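Local coordinates for glycerophosphodiester phosphodiesterase (Parabacteroides distasonis, PDB 3NO3), which is a magnesium-binding member of the glycerophosphodiester phosphodiesterase family, with a TIM-barrel fold, at residues A[87-92]-A[122-127]; A[98-103]-A[130-135]. All blocks are in the same frame, centred on the assembly; numbering follows the deposited sequence.

In the fold
Both contacts belong to one TIM barrel. Contact 2 is the inner one, its centre about 8 Å from the centre of the chain; it pairs strands 99-104 and 133-137 and is mostly buried. Contact 1, centred about 15 Å out, joins helices 85-94 and 110-126 in the outer layer and is only partly buried. Helix 110-126 is also the crossover between the two strands of contact 2, and its Val124, part of contact 1, packs on Phe102, Thr133 and Tyr135. The chemistry follows depth: contact 1 (198 Å² buried) is apolar, whereas contact 2 (567 Å²) adds backbone hydrogen bonds, a salt bridge and an aromatic pair. A probable hydrogen bond from Arg132 NH2 to Ala92 O joins them.

Contact 1. Residues A[87-92]-A[122-127]; sequences QYLKRA and QMVKRM
Leu89 meets three side chains of 122-127, and all three contacts are apolar. Its CD1 reaches CG of Met123 at 3.8 Å and, a little farther off, CG2 of Val124 at 4.1 Å. Its CB lies 4.0 Å from CG of Met127. The backbones come nearest at the same pair, with Leu89 CA and Met127 CA 6.6 Å apart. The leucine chi1 of -61° sets CG anti to the carbonyl carbon, and the extended chi2 then carries CD1 to the methylene of Met123. Both methionines are selenomethionines. In Met123 it is the CG methylene, not selenium, that makes the nearest approach to Leu89.

A second group of contacts involves the backbone of the first helix. Met127 is folded, with chi2 -59° and chi3 -66°, and its terminal CE arrives against the start of Lys90, 3.6 Å from the backbone N and 3.9 Å from CB. The lysine thus takes part through its root, while its long chain leads away from the second helix.

The surroundings add layers on two levels. Toward the sheet, Leu89 touches Leu100, and Val124 rests on Phe102, Thr133 and Tyr135, so the inner edge of the interface is continuous with the barrel wall. Arg126 NH2 forms a salt bridge with Glu86 OE2, one residue before 87-92.

The contacts across the two segments are van der Waals contacts, and 198 Å² of surface is buried between them, both sides counted. Helix 85-94 and the C-terminal end of helix 110-126, with the loop residue Met127 that follows it, therefore meet here through apolar packing, Leu89 and Met127 supplying most of the area.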
loop_
_atom_site.group_PDB
_atom_site.type_symbol
_atom_site.label_atom_id
_atom_site.label_comp_id
_atom_site.label_asym_id
_atom_site.label_seq_id
_atom_site.Cartn_x
_atom_site.Cartn_y
_atom_site.Cartn_z
ATOM N N GLN A 87 5.788 -1.205 15.681
ATOM C CA GLN A 87 7.035 -1.944 15.338
ATOM C C GLN A 87 7.430 -1.774 13.875
ATOM O O GLN A 87 8.639 -1.638 13.520
ATOM C CB GLN A 87 6.868 -3.437 15.621
ATOM C CG GLN A 87 6.885 -3.773 17.127
ATOM C CD GLN A 87 6.237 -5.076 17.476
ATOM O OE1 GLN A 87 5.839 -5.865 16.600
ATOM N NE2 GLN A 87 6.160 -5.344 18.768
ATOM N N TYR A 88 6.434 -1.808 13.003
ATOM C CA TYR A 88 6.658 -1.704 11.545
ATOM C C TYR A 88 7.249 -0.356 11.237
ATOM O O TYR A 88 8.257 -0.261 10.510
ATOM C CB TYR A 88 5.355 -1.951 10.739
ATOM C CG TYR A 88 5.553 -2.792 9.491
ATOM C CD1 TYR A 88 5.755 -4.156 9.592
ATOM C CD2 TYR A 88 5.545 -2.226 8.220
ATOM C CE1 TYR A 88 5.948 -4.965 8.461
ATOM C CE2 TYR A 88 5.721 -3.034 7.083
ATOM C CZ TYR A 88 5.913 -4.392 7.217
ATOM O OH TYR A 88 6.144 -5.168 6.087
ATOM N N LEU A 89 6.671 0.685 11.845
ATOM C CA LEU A 89 7.145 2.043 11.677
ATOM C C LEU A 89 8.480 2.330 12.353
ATOM O O LEU A 89 9.264 3.097 11.800
ATOM C CB LEU A 89 6.073 3.044 12.157
ATOM C CG LEU A 89 4.769 2.909 11.342
ATOM C CD1 LEU A 89 3.779 3.950 11.825
ATOM C CD2 LEU A 89 4.964 2.971 9.807
ATOM N N LYS A 90 8.764 1.722 13.504
ATOM C CA LYS A 90 10.058 1.904 14.148
ATOM C C LYS A 90 11.156 1.383 13.203
ATOM O O LYS A 90 12.212 2.013 13.039
ATOM C CB LYS A 90 10.082 1.192 15.511
ATOM C CG LYS A 90 11.399 1.254 16.316
ATOM C CD LYS A 90 11.204 0.728 17.762
ATOM C CE LYS A 90 12.511 0.542 18.549
ATOM N NZ LYS A 90 13.460 -0.442 17.919
ATOM N N ARG A 91 10.911 0.239 12.567
ATOM C CA ARG A 91 11.901 -0.319 11.620
ATOM C C ARG A 91 12.012 0.553 10.354
ATOM O O ARG A 91 13.113 0.871 9.913
ATOM C CB ARG A 91 11.536 -1.777 11.251
ATOM C CG ARG A 91 12.603 -2.528 10.388
ATOM C CD ARG A 91 13.855 -2.810 11.151
ATOM N NE ARG A 91 14.976 -3.228 10.319
ATOM C CZ ARG A 91 15.879 -2.421 9.746
ATOM N NH1 ARG A 91 15.821 -1.089 9.820
ATOM N NH2 ARG A 91 16.870 -2.969 9.045
ATOM N N ALA A 92 10.866 0.978 9.828
ATOM C CA ALA A 92 10.806 1.819 8.622
ATOM C C ALA A 92 11.503 3.144 8.796
ATOM O O ALA A 92 12.147 3.633 7.846
ATOM C CB ALA A 92 9.369 2.027 8.187
ATOM N N GLN A 122 -2.419 9.488 13.599
ATOM C CA GLN A 122 -1.778 9.781 14.879
ATOM C C GLN A 122 -0.488 8.969 15.116
ATOM O O GLN A 122 0.524 9.521 15.563
ATOM C CB GLN A 122 -2.782 9.594 16.030
ATOM C CG GLN A 122 -3.854 10.719 16.034
ATOM C CD GLN A 122 -4.938 10.533 17.039
ATOM O OE1 GLN A 122 -5.033 9.500 17.698
ATOM N NE2 GLN A 122 -5.781 11.556 17.183
HETATM N N MSE A 123 -0.520 7.695 14.791
HETATM C CA MSE A 123 0.652 6.842 14.917
HETATM C C MSE A 123 1.761 7.258 13.950
HETATM O O MSE A 123 2.927 7.392 14.368
HETATM C CB MSE A 123 0.294 5.400 14.683
HETATM C CG MSE A 123 1.491 4.399 14.813
HETATM SE SE MSE A 123 2.263 4.359 16.570
HETATM C CE MSE A 123 0.824 3.358 17.406
ATOM N N VAL A 124 1.400 7.481 12.682
ATOM C CA VAL A 124 2.348 7.930 11.648
ATOM C C VAL A 124 2.993 9.241 12.068
ATOM O O VAL A 124 4.225 9.392 11.966
ATOM C CB VAL A 124 1.685 7.990 10.252
ATOM C CG1 VAL A 124 2.614 8.664 9.206
ATOM C CG2 VAL A 124 1.345 6.537 9.797
ATOM N N LYS A 125 2.178 10.138 12.618
ATOM C CA LYS A 125 2.681 11.414 13.107
ATOM C C LYS A 125 3.668 11.248 14.250
ATOM O O LYS A 125 4.773 11.831 14.215
ATOM C CB LYS A 125 1.529 12.306 13.588
ATOM C CG LYS A 125 1.925 13.685 14.007
ATOM C CD LYS A 125 0.731 14.490 14.543
ATOM C CE LYS A 125 1.176 15.774 15.186
ATOM N NZ LYS A 125 0.053 16.511 15.809
ATOM N N ARG A 126 3.282 10.504 15.289
ATOM C CA ARG A 126 4.217 10.349 16.437
ATOM C C ARG A 126 5.480 9.572 16.090
ATOM O O ARG A 126 6.511 9.785 16.745
ATOM C CB ARG A 126 3.519 9.856 17.727
ATOM C CG ARG A 126 3.414 8.425 17.998
ATOM C CD ARG A 126 3.013 8.158 19.469
ATOM N NE ARG A 126 2.893 6.730 19.709
ATOM C CZ ARG A 126 3.898 5.879 19.863
ATOM N NH1 ARG A 126 5.156 6.262 19.801
ATOM N NH2 ARG A 126 3.623 4.600 20.043
HETATM N N MSE A 127 5.424 8.706 15.054
HETATM C CA MSE A 127 6.611 7.989 14.597
HETATM C C MSE A 127 7.469 8.766 13.599
HETATM O O MSE A 127 8.486 8.256 13.121
HETATM C CB MSE A 127 6.231 6.608 14.053
HETATM C CG MSE A 127 5.533 5.722 15.062
HETATM SE SE MSE A 127 6.510 5.369 16.640
HETATM C CE MSE A 127 7.892 4.368 15.781
#

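Contact 2. Residues A[98-103]-A[130-135]. With MG (magnesium ion), chain B.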
loop_
_atom_site.group_PDB
_atom_site.type_symbol
_atom_site.label_atom_id
_atom_site.label_comp_id
_atom_site.label_asym_id
_atom_site.label_seq_id
_atom_site.Cartn_x
_atom_site.Cartn_y
_atom_site.Cartn_z
ATOM N N ILE A 98 12.984 4.521 1.458
ATOM C CA ILE A 98 11.772 3.879 0.974
ATOM C C ILE A 98 10.484 4.563 1.425
ATOM O O ILE A 98 10.377 5.044 2.537
ATOM C CB ILE A 98 11.808 2.378 1.297
ATOM C CG1 ILE A 98 10.895 1.576 0.358
ATOM C CG2 ILE A 98 11.526 2.096 2.760
ATOM C CD1 ILE A 98 11.461 0.188 0.105
ATOM N N ARG A 99 9.556 4.645 0.486
ATOM C CA ARG A 99 8.235 5.188 0.684
ATOM C C ARG A 99 7.346 4.111 1.315
ATOM O O ARG A 99 7.441 2.939 0.941
ATOM C CB ARG A 99 7.666 5.549 -0.679
ATOM C CG ARG A 99 6.581 6.527 -0.653
ATOM C CD ARG A 99 7.156 7.905 -0.538
ATOM N NE ARG A 99 6.047 8.821 -0.447
ATOM C CZ ARG A 99 6.146 10.104 -0.185
ATOM N NH1 ARG A 99 7.349 10.699 -0.034
ATOM N NH2 ARG A 99 5.015 10.813 -0.145
ATOM N N LEU A 100 6.493 4.510 2.255
ATOM C CA LEU A 100 5.618 3.594 2.970
ATOM C C LEU A 100 4.229 3.669 2.357
ATOM O O LEU A 100 3.600 4.707 2.399
ATOM C CB LEU A 100 5.639 3.936 4.461
ATOM C CG LEU A 100 7.056 3.937 5.086
ATOM C CD1 LEU A 100 6.930 4.186 6.549
ATOM C CD2 LEU A 100 7.798 2.561 4.828
ATOM N N ILE A 101 3.784 2.575 1.730
ATOM C CA ILE A 101 2.498 2.508 1.058
ATOM C C ILE A 101 1.535 1.772 2.003
ATOM O O ILE A 101 1.531 0.568 2.084
ATOM C CB ILE A 101 2.581 1.837 -0.341
ATOM C CG1 ILE A 101 3.705 2.451 -1.204
ATOM C CG2 ILE A 101 1.249 1.959 -1.041
ATOM C CD1 ILE A 101 3.641 3.970 -1.433
ATOM N N PHE A 102 0.736 2.541 2.741
ATOM C CA PHE A 102 0.007 2.105 3.922
ATOM C C PHE A 102 -1.398 1.817 3.446
ATOM O O PHE A 102 -2.135 2.755 3.157
ATOM C CB PHE A 102 0.052 3.298 4.901
ATOM C CG PHE A 102 -0.554 3.097 6.287
ATOM C CD1 PHE A 102 -1.888 2.713 6.511
ATOM C CD2 PHE A 102 0.203 3.444 7.398
ATOM C CE1 PHE A 102 -2.404 2.630 7.783
ATOM C CE2 PHE A 102 -0.305 3.349 8.672
ATOM C CZ PHE A 102 -1.592 2.938 8.872
ATOM N N GLU A 103 -1.759 0.539 3.334
ATOM C CA GLU A 103 -3.140 0.161 3.076
ATOM C C GLU A 103 -3.915 0.038 4.393
ATOM O O GLU A 103 -3.632 -0.865 5.191
ATOM C CB GLU A 103 -3.277 -1.129 2.261
ATOM C CG GLU A 103 -4.756 -1.403 1.981
ATOM C CD GLU A 103 -5.054 -2.610 1.094
ATOM O OE1 GLU A 103 -4.160 -3.141 0.394
ATOM O OE2 GLU A 103 -6.236 -2.985 1.056
ATOM N N ALA A 130 5.219 11.068 8.502
ATOM C CA ALA A 130 4.169 11.640 7.648
ATOM C C ALA A 130 4.673 12.064 6.253
ATOM O O ALA A 130 3.942 11.957 5.277
ATOM C CB ALA A 130 3.464 12.832 8.355
ATOM N N LYS A 131 5.918 12.537 6.164
ATOM C CA LYS A 131 6.542 12.879 4.883
ATOM C C LYS A 131 6.758 11.702 3.955
ATOM O O LYS A 131 6.847 11.922 2.755
ATOM C CB LYS A 131 7.890 13.582 5.040
ATOM C CG LYS A 131 7.856 14.920 5.740
ATOM C CD LYS A 131 9.324 15.419 5.994
ATOM C CE LYS A 131 9.372 16.851 6.490
ATOM N NZ LYS A 131 8.512 17.017 7.705
ATOM N N ARG A 132 6.861 10.488 4.484
ATOM C CA ARG A 132 7.185 9.302 3.665
ATOM C C ARG A 132 6.055 8.277 3.575
ATOM O O ARG A 132 6.263 7.229 2.979
ATOM C CB ARG A 132 8.438 8.597 4.228
ATOM C CG ARG A 132 9.634 9.402 4.380
ATOM C CD ARG A 132 10.790 8.693 5.166
ATOM N NE ARG A 132 10.802 7.284 4.902
ATOM C CZ ARG A 132 11.386 6.356 5.654
ATOM N NH1 ARG A 132 12.164 6.636 6.724
ATOM N NH2 ARG A 132 11.221 5.113 5.263
ATOM N N THR A 133 4.861 8.587 4.090
ATOM C CA THR A 133 3.752 7.661 4.127
ATOM C C THR A 133 2.584 8.121 3.244
ATOM O O THR A 133 2.018 9.210 3.435
ATOM C CB THR A 133 3.258 7.454 5.596
ATOM O OG1 THR A 133 4.365 7.039 6.417
ATOM C CG2 THR A 133 2.147 6.432 5.669
ATOM N N ASP A 134 2.238 7.267 2.295
ATOM C CA ASP A 134 1.127 7.439 1.353
ATOM C C ASP A 134 0.037 6.446 1.750
ATOM O O ASP A 134 0.339 5.323 2.137
ATOM C CB ASP A 134 1.581 7.113 -0.079
ATOM C CG ASP A 134 2.703 7.996 -0.588
ATOM O OD1 ASP A 134 3.110 9.015 0.049
ATOM O OD2 ASP A 134 3.182 7.651 -1.686
ATOM N N TYR A 135 -1.230 6.856 1.702
ATOM C CA TYR A 135 -2.336 6.007 2.122
ATOM C C TYR A 135 -3.118 5.478 0.918
ATOM O O TYR A 135 -3.318 6.197 -0.109
ATOM C CB TYR A 135 -3.299 6.809 3.028
ATOM C CG TYR A 135 -2.656 7.329 4.284
ATOM C CD1 TYR A 135 -2.314 6.455 5.324
ATOM C CD2 TYR A 135 -2.388 8.678 4.445
ATOM C CE1 TYR A 135 -1.716 6.911 6.499
ATOM C CE2 TYR A 135 -1.744 9.164 5.634
ATOM C CZ TYR A 135 -1.406 8.253 6.654
ATOM O OH TYR A 135 -0.832 8.712 7.848
HETATM MG MG MG B . -2.733 -4.540 0.413
HETATM O O HOH W 1 5.686 13.891 0.906
HETATM O O HOH W 2 -1.275 -6.126 0.436
HETATM O O HOH W 3 -4.177 -6.119 0.499
#
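Arg99 reaches across to Asp134, and its side chain can be followed outward from the start of strand 99-104. CB starts away from the partner strand, with CG anti to the backbone N; the bend at chi2 (81°) then turns CD back. CG and CD pass Arg132 O, each at 3.7 Å. NE and NH2 both donate side-on to one oxygen, Asp134 OD1. NE, at 3.0 Å from Asp134 OD1, meets it from above the carboxylate plane, whereas NH2, at 2.6 Å from Asp134 OD1, is received on the syn lone pair of that oxygen. The guanidinium and carboxylate planes stand 58° apart, and NE also makes a weak bond to OD2. At the tip, a water bonded weakly to NH2 links it to Lys131 O.

Arg132 works similarly in the other direction: its NE and NH2 both donate to Ile98 O, the NH2 bond being 2.9 Å and lying in the carbonyl plane.

Between the strands, Leu100 N donates to Arg132 O, Asp134 N to Leu100 O and Phe102 N to Asp134 O, the register of a parallel pair. On the face of Leu100, Thr133 and Phe102, the edge of Tyr135 points toward the face of the Phe102 ring, a T-shaped pair with centroids 5.3 Å apart and planes at 68°.

Beyond the pairing, Glu103 OE1 binds magnesium at 2.0 Å, with Glu39 and Asp41 and two waters among its other ligands. The two strands form a parallel beta-alpha-beta unit with helix 110-126, whose Ser120 touches Phe102; Leu85 and Ala92 of helix 85-94 pack on Phe102 and Leu100 respectively, and strand 37-44 flanks 99-104 on its other edge.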